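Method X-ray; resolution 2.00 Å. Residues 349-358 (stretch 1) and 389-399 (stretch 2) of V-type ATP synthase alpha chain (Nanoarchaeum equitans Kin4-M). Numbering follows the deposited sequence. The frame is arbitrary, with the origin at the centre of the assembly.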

# COMPACT_ATOMS: atom_id res chain seq x y z
N LEU A 349 18.70 -11.38 -1.42
CA LEU A 349 19.34 -10.09 -1.13
C LEU A 349 20.15 -10.12 0.17
O LEU A 349 21.29 -9.67 0.19
CB LEU A 349 18.29 -8.97 -1.06
CG LEU A 349 18.83 -7.59 -0.68
CD1 LEU A 349 19.83 -7.10 -1.71
CD2 LEU A 349 17.70 -6.58 -0.51
N LEU A 350 19.56 -10.66 1.23
CA LEU A 350 20.23 -10.72 2.53
C LEU A 350 21.52 -11.53 2.48
O LEU A 350 22.54 -11.13 3.04
CB LEU A 350 19.28 -11.29 3.59
CG LEU A 350 19.89 -11.49 4.99
CD1 LEU A 350 20.27 -10.16 5.61
CD2 LEU A 350 18.94 -12.25 5.89
N ARG A 351 21.47 -12.67 1.79
CA ARG A 351 22.63 -13.54 1.65
C ARG A 351 23.75 -12.84 0.89
O ARG A 351 24.93 -12.97 1.25
CB ARG A 351 22.23 -14.84 0.93
CG ARG A 351 23.30 -15.92 0.92
CD ARG A 351 22.85 -17.12 0.09
NE ARG A 351 22.80 -16.81 -1.34
CZ ARG A 351 22.03 -17.44 -2.21
NH1 ARG A 351 21.22 -18.41 -1.81
NH2 ARG A 351 22.05 -17.09 -3.49
N LYS A 352 23.39 -12.10 -0.15
CA LYS A 352 24.36 -11.37 -0.96
C LYS A 352 25.02 -10.26 -0.16
O LYS A 352 26.24 -10.09 -0.21
CB LYS A 352 23.70 -10.80 -2.21
CG LYS A 352 23.36 -11.83 -3.28
CD LYS A 352 24.62 -12.40 -3.92
CE LYS A 352 24.29 -13.38 -5.04
NZ LYS A 352 25.51 -13.79 -5.80
N LEU A 353 24.22 -9.50 0.57
CA LEU A 353 24.73 -8.45 1.45
C LEU A 353 25.69 -9.03 2.48
O LEU A 353 26.71 -8.43 2.81
CB LEU A 353 23.58 -7.72 2.15
CG LEU A 353 22.73 -6.79 1.28
CD1 LEU A 353 21.54 -6.27 2.06
CD2 LEU A 353 23.56 -5.63 0.76
N ALA A 354 25.35 -10.22 2.99
CA ALA A 354 26.18 -10.89 3.97
C ALA A 354 27.56 -11.25 3.41
O ALA A 354 28.55 -11.21 4.13
CB ALA A 354 25.48 -12.13 4.49
N GLU A 355 27.61 -11.61 2.13
CA GLU A 355 28.89 -11.93 1.49
C GLU A 355 29.86 -10.75 1.53
O GLU A 355 31.07 -10.93 1.47
CB GLU A 355 28.66 -12.38 0.04
CG GLU A 355 28.02 -13.76 -0.10
CD GLU A 355 27.78 -14.15 -1.54
OE1 GLU A 355 28.27 -13.44 -2.45
OE2 GLU A 355 27.09 -15.17 -1.78
N PHE A 356 29.31 -9.54 1.64
CA PHE A 356 30.12 -8.33 1.77
C PHE A 356 30.50 -8.08 3.23
O PHE A 356 31.68 -8.09 3.59
CB PHE A 356 29.36 -7.14 1.19
CG PHE A 356 30.09 -5.83 1.32
CD1 PHE A 356 31.40 -5.69 0.87
CD2 PHE A 356 29.46 -4.73 1.88
CE1 PHE A 356 32.06 -4.49 0.98
CE2 PHE A 356 30.12 -3.51 1.99
CZ PHE A 356 31.43 -3.39 1.54
N TYR A 357 29.50 -7.88 4.08
CA TYR A 357 29.74 -7.47 5.47
C TYR A 357 30.44 -8.52 6.34
O TYR A 357 31.14 -8.17 7.29
CB TYR A 357 28.43 -7.02 6.13
CG TYR A 357 27.91 -5.71 5.60
CD1 TYR A 357 28.52 -4.51 5.94
CD2 TYR A 357 26.81 -5.66 4.75
CE1 TYR A 357 28.05 -3.31 5.46
CE2 TYR A 357 26.33 -4.47 4.27
CZ TYR A 357 26.96 -3.29 4.62
OH TYR A 357 26.49 -2.09 4.14
N GLU A 358 30.26 -9.80 6.02
CA GLU A 358 30.90 -10.86 6.79
C GLU A 358 32.41 -10.92 6.56
O GLU A 358 33.12 -11.67 7.23
CB GLU A 358 30.26 -12.21 6.49
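Stretch 2, residues 389-399: PVTQNTLRLVG

What fills the apolar centre of the contact? Leu397, just beyond the helix of stretch 2, points toward stretch 1 and loses more surface to it than any other residue. Leu397 CD1 lies 3.8 Å from Leu353 CB, 4.0 Å from Leu350 CD1 and 3.6 Å from the backbone N of Ala354, while Leu397 CD2 sits 4.0 Å from Ala354 CB. Leu397 thus lies against the helix backbone at Ala354 as well as against its side chain.

How do the two backbones run? Stretch 1 is helical from Leu349 onward; stretch 2 is helical from Pro389, then continues as a loop through Gly399. The helix axes approach to 9.7 Å, and their N-to-C directions differ by 54°, with a signed crossing angle of -54°. The backbones come nearest at Leu350 and Asn393, whose CA atoms are 5.7 Å apart.

What packs on the N-terminal side of this centre? Asn393 points toward stretch 1, with Asn393 CB 3.7 Å from both Leu350 CD1 and Leu353 CD1, and Asn393 ND2 3.5 Å from Leu349 CD2. The same Leu349 CD2 reaches Pro389 CB at 4.0 Å and Val390 CG2 at 4.2 Å.

Where does the contact turn polar? Beyond the last apolar contact, in which Val398 CG1 lies over one face of the Tyr357 ring in a CH-pi contact, 3.9 Å from the ring centroid, water takes over at Tyr357 OH and Tyr357 O. No direct hydrogen bond joins the stretches; water bridges them instead. One water lies 2.6 Å from Tyr357 OH and donates to Thr394 OG1 at 2.7 Å, while Thr394 OG1 itself donates to Val390 O at 2.6 Å, within its own helix. A second water donates to Tyr357 O at 3.0 Å and Leu397 O at 3.2 Å, linking the backbones near the loop.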

# COMPACT_ATOMS: atom_id res chain seq x y z
N PRO A 389 13.90 -3.01 2.34
CA PRO A 389 14.72 -4.23 2.50
C PRO A 389 16.23 -4.02 2.63
O PRO A 389 16.84 -4.70 3.46
CB PRO A 389 14.42 -5.02 1.22
CG PRO A 389 13.07 -4.58 0.82
CD PRO A 389 13.00 -3.12 1.18
N VAL A 390 16.83 -3.14 1.83
CA VAL A 390 18.28 -2.95 1.90
C VAL A 390 18.71 -2.46 3.28
O VAL A 390 19.63 -3.01 3.88
CB VAL A 390 18.78 -1.98 0.81
CG1 VAL A 390 20.29 -1.88 0.83
CG2 VAL A 390 18.32 -2.44 -0.56
N THR A 391 18.04 -1.43 3.78
CA THR A 391 18.34 -0.90 5.11
C THR A 391 18.10 -1.95 6.18
O THR A 391 18.96 -2.18 7.04
CB THR A 391 17.49 0.34 5.43
OG1 THR A 391 17.69 1.35 4.44
CG2 THR A 391 17.87 0.89 6.79
N GLN A 392 16.94 -2.60 6.14
CA GLN A 392 16.57 -3.55 7.18
C GLN A 392 17.45 -4.80 7.20
O GLN A 392 17.84 -5.26 8.27
CB GLN A 392 15.09 -3.93 7.07
CG GLN A 392 14.15 -2.80 7.48
CD GLN A 392 14.46 -2.26 8.86
OE1 GLN A 392 14.75 -3.02 9.78
NE2 GLN A 392 14.42 -0.94 9.01
N ASN A 393 17.76 -5.34 6.03
CA ASN A 393 18.70 -6.46 5.94
C ASN A 393 20.07 -6.10 6.49
O ASN A 393 20.68 -6.87 7.23
CB ASN A 393 18.84 -6.94 4.50
CG ASN A 393 17.64 -7.72 4.01
OD1 ASN A 393 16.83 -8.20 4.80
ND2 ASN A 393 17.52 -7.87 2.69
N THR A 394 20.55 -4.92 6.11
CA THR A 394 21.86 -4.44 6.55
C THR A 394 21.94 -4.30 8.07
O THR A 394 22.96 -4.60 8.68
CB THR A 394 22.20 -3.09 5.88
OG1 THR A 394 22.19 -3.25 4.45
CG2 THR A 394 23.57 -2.60 6.31
N LEU A 395 20.84 -3.86 8.69
CA LEU A 395 20.81 -3.67 10.14
C LEU A 395 20.97 -4.98 10.92
O LEU A 395 21.35 -4.97 12.09
CB LEU A 395 19.53 -2.95 10.57
CG LEU A 395 19.42 -1.50 10.11
CD1 LEU A 395 18.25 -0.80 10.78
CD2 LEU A 395 20.72 -0.77 10.39
N ARG A 396 20.68 -6.10 10.28
CA ARG A 396 20.86 -7.39 10.94
C ARG A 396 22.23 -7.99 10.66
O ARG A 396 22.53 -9.11 11.09
CB ARG A 396 19.73 -8.36 10.54
CG ARG A 396 18.35 -7.85 10.91
CD ARG A 396 17.36 -8.99 11.11
NE ARG A 396 17.29 -9.87 9.95
CZ ARG A 396 16.55 -9.63 8.87
NH1 ARG A 396 15.83 -8.53 8.79
NH2 ARG A 396 16.55 -10.49 7.87
N LEU A 397 23.08 -7.22 9.97
CA LEU A 397 24.43 -7.68 9.63
C LEU A 397 25.53 -6.82 10.26
O LEU A 397 26.63 -7.32 10.53
CB LEU A 397 24.61 -7.73 8.11
CG LEU A 397 23.75 -8.72 7.33
CD1 LEU A 397 23.90 -8.50 5.83
CD2 LEU A 397 24.11 -10.15 7.69
N VAL A 398 25.25 -5.54 10.49
CA VAL A 398 26.28 -4.61 10.95
C VAL A 398 26.25 -4.36 12.46
O VAL A 398 25.30 -4.75 13.14
CB VAL A 398 26.22 -3.26 10.19
CG1 VAL A 398 26.38 -3.48 8.70
CG2 VAL A 398 24.90 -2.55 10.48
N GLY A 399 27.29 -3.70 12.97
CA GLY A 399 27.44 -3.49 14.40
C GLY A 399 26.94 -2.15 14.90
O GLY A 399 26.87 -1.92 16.11
O HOH W 1 24.23 -2.37 2.84
O HOH W 2 29.64 -6.90 9.61